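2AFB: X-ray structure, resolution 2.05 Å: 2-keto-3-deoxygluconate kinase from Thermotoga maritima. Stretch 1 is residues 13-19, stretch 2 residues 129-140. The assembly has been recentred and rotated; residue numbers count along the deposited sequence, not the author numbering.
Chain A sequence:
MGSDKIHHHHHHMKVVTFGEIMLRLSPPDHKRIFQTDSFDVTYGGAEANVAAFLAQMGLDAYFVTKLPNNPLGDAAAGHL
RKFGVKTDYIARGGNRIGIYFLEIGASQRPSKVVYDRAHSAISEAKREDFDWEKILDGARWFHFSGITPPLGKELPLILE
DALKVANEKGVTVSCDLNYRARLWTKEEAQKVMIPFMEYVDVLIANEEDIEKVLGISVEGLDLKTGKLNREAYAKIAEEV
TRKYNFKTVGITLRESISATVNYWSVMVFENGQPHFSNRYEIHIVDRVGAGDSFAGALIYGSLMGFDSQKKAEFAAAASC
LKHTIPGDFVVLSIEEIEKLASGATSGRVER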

HETATM    1  N   MSE A  13      25.534 -30.420   5.767  1.00 32.08           N
HETATM    2  CA  MSE A  13      26.903 -29.927   5.831  1.00 34.98           C
HETATM    3  C   MSE A  13      26.876 -28.603   6.526  1.00 30.22           C
HETATM    4  O   MSE A  13      26.177 -27.690   6.070  1.00 26.06           O
HETATM    5  CB  MSE A  13      27.470 -29.708   4.453  1.00 33.82           C
HETATM    6  CG  MSE A  13      27.497 -30.966   3.620  1.00 45.38           C
HETATM    7 SE   MSE A  13      27.933 -30.536   1.756  1.00 50.27          SE
HETATM    8  CE  MSE A  13      27.808 -32.445   0.926  1.00 42.92           C
ATOM      9  N   LYS A  14      27.649 -28.480   7.605  1.00 26.88           N
ATOM     10  CA  LYS A  14      27.574 -27.298   8.481  1.00 25.83           C
ATOM     11  C   LYS A  14      28.459 -26.239   7.893  1.00 24.87           C
ATOM     12  O   LYS A  14      29.638 -26.487   7.589  1.00 23.29           O
ATOM     13  CB  LYS A  14      27.981 -27.646   9.923  1.00 25.12           C
ATOM     14  CG  LYS A  14      28.185 -26.450  10.839  1.00 27.72           C
ATOM     15  CD  LYS A  14      28.271 -26.943  12.282  1.00 25.05           C
ATOM     16  CE  LYS A  14      28.508 -25.832  13.259  1.00 20.47           C
ATOM     17  NZ  LYS A  14      28.765 -26.313  14.636  1.00 24.82           N
ATOM     18  N   VAL A  15      27.857 -25.087   7.629  1.00 26.09           N
ATOM     19  CA  VAL A  15      28.584 -23.934   7.147  1.00 26.71           C
ATOM     20  C   VAL A  15      28.297 -22.767   8.058  1.00 24.38           C
ATOM     21  O   VAL A  15      27.158 -22.562   8.429  1.00 25.10           O
ATOM     22  CB  VAL A  15      28.187 -23.606   5.707  1.00 29.42           C
ATOM     23  CG1 VAL A  15      28.846 -22.287   5.249  1.00 34.69           C
ATOM     24  CG2 VAL A  15      28.611 -24.742   4.791  1.00 30.99           C
ATOM     25  N   VAL A  16      29.334 -21.991   8.357  1.00 26.87           N
ATOM     26  CA  VAL A  16      29.270 -20.858   9.272  1.00 26.03           C
ATOM     27  C   VAL A  16      29.771 -19.551   8.611  1.00 27.50           C
ATOM     28  O   VAL A  16      30.790 -19.527   7.904  1.00 27.57           O
ATOM     29  CB  VAL A  16      30.102 -21.172  10.537  1.00 28.71           C
ATOM     30  CG1 VAL A  16      30.066 -20.036  11.538  1.00 28.91           C
ATOM     31  CG2 VAL A  16      29.628 -22.437  11.192  1.00 30.00           C
ATOM     32  N   THR A  17      29.036 -18.467   8.832  1.00 26.62           N
ATOM     33  CA  THR A  17      29.436 -17.137   8.404  1.00 25.71           C
ATOM     34  C   THR A  17      29.275 -16.184   9.580  1.00 26.48           C
ATOM     35  O   THR A  17      28.534 -16.457  10.545  1.00 26.62           O
ATOM     36  CB  THR A  17      28.633 -16.610   7.175  1.00 24.80           C
ATOM     37  OG1 THR A  17      27.416 -15.995   7.609  1.00 27.91           O
ATOM     38  CG2 THR A  17      28.317 -17.689   6.216  1.00 26.50           C
ATOM     39  N   PHE A  18      29.989 -15.073   9.496  1.00 26.76           N
ATOM     40  CA  PHE A  18      30.094 -14.137  10.604  1.00 27.69           C
ATOM     41  C   PHE A  18      30.122 -12.749  10.088  1.00 26.92           C
ATOM     42  O   PHE A  18      30.896 -12.431   9.209  1.00 29.46           O
ATOM     43  CB  PHE A  18      31.408 -14.338  11.329  1.00 26.33           C
ATOM     44  CG  PHE A  18      31.696 -13.312  12.410  1.00 30.07           C
ATOM     45  CD1 PHE A  18      30.929 -13.261  13.546  1.00 26.86           C
ATOM     46  CD2 PHE A  18      32.782 -12.446  12.306  1.00 36.64           C
ATOM     47  CE1 PHE A  18      31.194 -12.340  14.553  1.00 30.95           C
ATOM     48  CE2 PHE A  18      33.072 -11.512  13.328  1.00 36.65           C
ATOM     49  CZ  PHE A  18      32.274 -11.467  14.438  1.00 33.01           C
ATOM     50  N   GLY A  19      29.326 -11.908  10.703  1.00 26.27           N
ATOM     51  CA  GLY A  19      29.392 -10.496  10.438  1.00 29.78           C
ATOM     52  C   GLY A  19      28.196  -9.775  11.005  1.00 29.58           C
ATOM     53  O   GLY A  19      27.667 -10.188  12.030  1.00 27.11           O
ATOM     54  N   ASP A 129      31.917 -13.050  23.696  1.00 31.30           N
ATOM     55  CA  ASP A 129      30.545 -13.239  23.198  1.00 30.93           C
ATOM     56  C   ASP A 129      30.378 -14.483  22.360  1.00 27.95           C
ATOM     57  O   ASP A 129      29.250 -14.908  22.178  1.00 24.89           O
ATOM     58  CB  ASP A 129      30.062 -11.988  22.433  1.00 29.60           C
ATOM     59  CG  ASP A 129      29.859 -10.774  23.368  1.00 29.18           C
ATOM     60  OD1 ASP A 129      29.695 -10.977  24.570  1.00 30.38           O
ATOM     61  OD2 ASP A 129      29.859  -9.611  22.914  1.00 27.29           O
ATOM     62  N   PHE A 130      31.497 -15.065  21.900  1.00 26.71           N
ATOM     63  CA  PHE A 130      31.527 -16.150  20.906  1.00 28.07           C
ATOM     64  C   PHE A 130      32.467 -17.288  21.289  1.00 31.19           C
ATOM     65  O   PHE A 130      33.646 -17.056  21.565  1.00 32.40           O
ATOM     66  CB  PHE A 130      31.984 -15.616  19.532  1.00 25.77           C
ATOM     67  CG  PHE A 130      31.212 -14.449  19.076  1.00 25.75           C
ATOM     68  CD1 PHE A 130      29.886 -14.608  18.625  1.00 24.58           C
ATOM     69  CD2 PHE A 130      31.761 -13.174  19.110  1.00 31.54           C
ATOM     70  CE1 PHE A 130      29.125 -13.504  18.211  1.00 24.72           C
ATOM     71  CE2 PHE A 130      31.008 -12.060  18.705  1.00 28.61           C
ATOM     72  CZ  PHE A 130      29.672 -12.227  18.258  1.00 25.73           C
ATOM     73  N   ASP A 131      31.926 -18.508  21.246  1.00 31.63           N
ATOM     74  CA  ASP A 131      32.615 -19.732  21.610  1.00 32.43           C
ATOM     75  C   ASP A 131      32.947 -20.442  20.323  1.00 31.15           C
ATOM     76  O   ASP A 131      32.125 -21.191  19.793  1.00 30.44           O
ATOM     77  CB  ASP A 131      31.707 -20.603  22.485  1.00 32.33           C
ATOM     78  CG  ASP A 131      32.429 -21.793  23.072  1.00 37.54           C
ATOM     79  OD1 ASP A 131      33.559 -22.100  22.628  1.00 34.46           O
ATOM     80  OD2 ASP A 131      31.854 -22.423  23.990  1.00 46.92           O
ATOM     81  N   TRP A 132      34.141 -20.170  19.808  1.00 28.82           N
ATOM     82  CA  TRP A 132      34.479 -20.563  18.454  1.00 30.71           C
ATOM     83  C   TRP A 132      34.673 -22.045  18.337  1.00 28.89           C
ATOM     84  O   TRP A 132      34.362 -22.629  17.303  1.00 27.69           O
ATOM     85  CB  TRP A 132      35.696 -19.794  17.931  1.00 31.48           C
ATOM     86  CG  TRP A 132      35.330 -18.355  17.660  1.00 31.12           C
ATOM     87  CD1 TRP A 132      35.739 -17.255  18.362  1.00 28.95           C
ATOM     88  CD2 TRP A 132      34.447 -17.873  16.645  1.00 30.25           C
ATOM     89  NE1 TRP A 132      35.170 -16.120  17.832  1.00 29.90           N
ATOM     90  CE2 TRP A 132      34.361 -16.481  16.790  1.00 26.57           C
ATOM     91  CE3 TRP A 132      33.711 -18.491  15.617  1.00 34.96           C
ATOM     92  CZ2 TRP A 132      33.615 -15.688  15.921  1.00 31.93           C
ATOM     93  CZ3 TRP A 132      32.958 -17.710  14.782  1.00 27.61           C
ATOM     94  CH2 TRP A 132      32.915 -16.322  14.931  1.00 32.29           C
ATOM     95  N   GLU A 133      35.133 -22.659  19.422  1.00 30.88           N
ATOM     96  CA  GLU A 133      35.241 -24.098  19.505  1.00 29.12           C
ATOM     97  C   GLU A 133      33.901 -24.789  19.374  1.00 29.84           C
ATOM     98  O   GLU A 133      33.845 -25.880  18.854  1.00 30.50           O
ATOM     99  CB  GLU A 133      35.886 -24.520  20.852  1.00 32.54           C
ATOM    100  CG  GLU A 133      37.347 -24.129  20.998  1.00 31.44           C
ATOM    101  CD  GLU A 133      38.275 -24.959  20.097  1.00 43.19           C
ATOM    102  OE1 GLU A 133      37.804 -25.983  19.542  1.00 41.98           O
ATOM    103  OE2 GLU A 133      39.463 -24.580  19.948  1.00 38.12           O
ATOM    104  N   LYS A 134      32.835 -24.195  19.916  1.00 32.17           N
ATOM    105  CA  LYS A 134      31.470 -24.767  19.832  1.00 31.32           C
ATOM    106  C   LYS A 134      30.867 -24.486  18.440  1.00 30.52           C
ATOM    107  O   LYS A 134      30.387 -25.385  17.736  1.00 29.43           O
ATOM    108  CB  LYS A 134      30.600 -24.186  20.970  1.00 31.62           C
ATOM    109  CG  LYS A 134      29.134 -24.628  21.028  1.00 34.43           C
ATOM    110  N   ILE A 135      30.949 -23.223  18.042  1.00 30.51           N
ATOM    111  CA  ILE A 135      30.479 -22.755  16.759  1.00 28.65           C
ATOM    112  C   ILE A 135      31.030 -23.596  15.592  1.00 29.08           C
ATOM    113  O   ILE A 135      30.262 -24.039  14.729  1.00 29.83           O
ATOM    114  CB  ILE A 135      30.840 -21.250  16.551  1.00 28.17           C
ATOM    115  CG1 ILE A 135      30.020 -20.354  17.470  1.00 29.50           C
ATOM    116  CG2 ILE A 135      30.623 -20.791  15.077  1.00 24.43           C
ATOM    117  CD1 ILE A 135      30.623 -18.927  17.629  1.00 25.83           C
ATOM    118  N   LEU A 136      32.343 -23.800  15.550  1.00 28.52           N
ATOM    119  CA  LEU A 136      32.961 -24.416  14.370  1.00 29.06           C
ATOM    120  C   LEU A 136      33.099 -25.932  14.483  1.00 26.93           C
ATOM    121  O   LEU A 136      33.540 -26.585  13.533  1.00 25.30           O
ATOM    122  CB  LEU A 136      34.300 -23.753  14.040  1.00 28.14           C
ATOM    123  CG  LEU A 136      34.217 -22.294  13.613  1.00 28.64           C
ATOM    124  CD1 LEU A 136      35.585 -21.601  13.721  1.00 28.71           C
ATOM    125  CD2 LEU A 136      33.685 -22.159  12.222  1.00 30.36           C
ATOM    126  N   ASP A 137      32.691 -26.493  15.618  1.00 26.71           N
ATOM    127  CA  ASP A 137      32.675 -27.934  15.751  1.00 27.97           C
ATOM    128  C   ASP A 137      31.882 -28.514  14.585  1.00 28.36           C
ATOM    129  O   ASP A 137      30.728 -28.143  14.347  1.00 25.56           O
ATOM    130  CB  ASP A 137      32.097 -28.376  17.084  1.00 30.37           C
ATOM    131  CG  ASP A 137      32.305 -29.876  17.341  1.00 40.99           C
ATOM    132  OD1 ASP A 137      33.481 -30.287  17.476  1.00 35.22           O
ATOM    133  OD2 ASP A 137      31.299 -30.636  17.407  1.00 49.45           O
ATOM    134  N   GLY A 138      32.525 -29.391  13.821  1.00 25.86           N
ATOM    135  CA  GLY A 138      31.857 -30.082  12.721  1.00 24.98           C
ATOM    136  C   GLY A 138      31.628 -29.265  11.456  1.00 26.15           C
ATOM    137  O   GLY A 138      30.993 -29.746  10.530  1.00 24.17           O
ATOM    138  N   ALA A 139      32.113 -28.016  11.421  1.00 28.69           N
ATOM    139  CA  ALA A 139      31.908 -27.131  10.265  1.00 29.41           C
ATOM    140  C   ALA A 139      32.742 -27.591   9.065  1.00 27.06           C
ATOM    141  O   ALA A 139      33.900 -27.932   9.216  1.00 27.17           O
ATOM    142  CB  ALA A 139      32.263 -25.658  10.619  1.00 28.98           C
ATOM    143  N   ARG A 140      32.152 -27.573   7.886  1.00 27.60           N
ATOM    144  CA  ARG A 140      32.901 -27.886   6.665  1.00 30.34           C
ATOM    145  C   ARG A 140      33.453 -26.595   6.062  1.00 31.13           C
ATOM    146  O   ARG A 140      34.347 -26.627   5.208  1.00 32.25           O
ATOM    147  CB  ARG A 140      32.007 -28.560   5.626  1.00 30.17           C
ATOM    148  CG  ARG A 140      31.029 -29.584   6.184  1.00 39.62           C
ATOM    149  CD  ARG A 140      31.517 -30.998   6.069  1.00 46.25           C
ATOM    150  NE  ARG A 140      31.128 -31.649   4.809  1.00 54.96           N
ATOM    151  CZ  ARG A 140      30.329 -32.725   4.676  1.00 56.05           C
ATOM    152  NH1 ARG A 140      29.728 -33.325   5.714  1.00 52.20           N
ATOM    153  NH2 ARG A 140      30.119 -33.213   3.464  1.00 51.29           N
TER
HETATM  154  O   HOH W   1      29.137 -30.741   8.428  1.00 34.72           O

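The contact joins a strand that runs to Phe18 to a short helix and the turn that follows it, and buries 552 Å² summed over both sides. Its polar bonds gather at the Lys14 end, while the other end is entirely apolar.

Lys14 is the hub of the polar half. Both of its backbone polar groups are satisfied: the carbonyl O accepts from Arg140 N at 2.8 Å, with a nearly straight N-H...O angle of 164°, and the amide N donates to a water at 2.8 Å. That water in turn donates to Gly138 O at 3.0 Å, so one solvent molecule bridges two backbones that do not meet directly there. Ala139 CA adds a longer CA-H...O approach to Lys14 O, 3.6 Å.

The side chain of Lys14 starts sideways but is extended, all four chi angles t, and this reach carries its amine to the carbonyls around the helix end. Lys14 NZ donates to Asp137 O at 2.7 Å and, in a weak bond, to Ile135 O, also at 2.7 Å; it has a further partner elsewhere in the structure. The acceptors are carbonyls rather than carboxylates. Ile135 O and Asp137 O receive no backbone hydrogen bond from within their own stretch, so the lysine supplies a donor where the local chain does not.

The turn has its own logic. Ala139 N donates to Leu136 O at 2.9 Å, closing a type II turn, and Gly138 takes a positive phi of 76°, a conformation that by itself favours glycine. Beyond it, the Arg140 guanidinium lays one face over Met13, a selenomethionine here, with Met13 CG 3.5 Å from Arg140 NH2. This is packing by a flat group at an exposed position, and both residues also touch a crystal neighbour.

Along the strand the side chains alternate: Val15 and Thr17 point away, Val16 and Phe18 toward the second stretch. Val16, compact and branched, packs against three residues: Val16 CG1 to Ile135 CG2, 3.7 Å; Val16 CB to Leu136 CD2, 4.1 Å; Val16 CG2 to Ala139 CB, 4.2 Å. Phe18 is buried against two aromatics and plays a different part with each. It turns its edge to the face of Phe130, with Phe18 CE1 4.0 Å from Phe130 CZ, and offers its own face to the edge of Trp132, with Phe18 CD1 3.9 Å from Trp132 CH2. Ring planes at 82° and 83° let the three interlock. The rule is economical: extended lysine for carbonyls, aliphatic and aromatic bulk for the buried side.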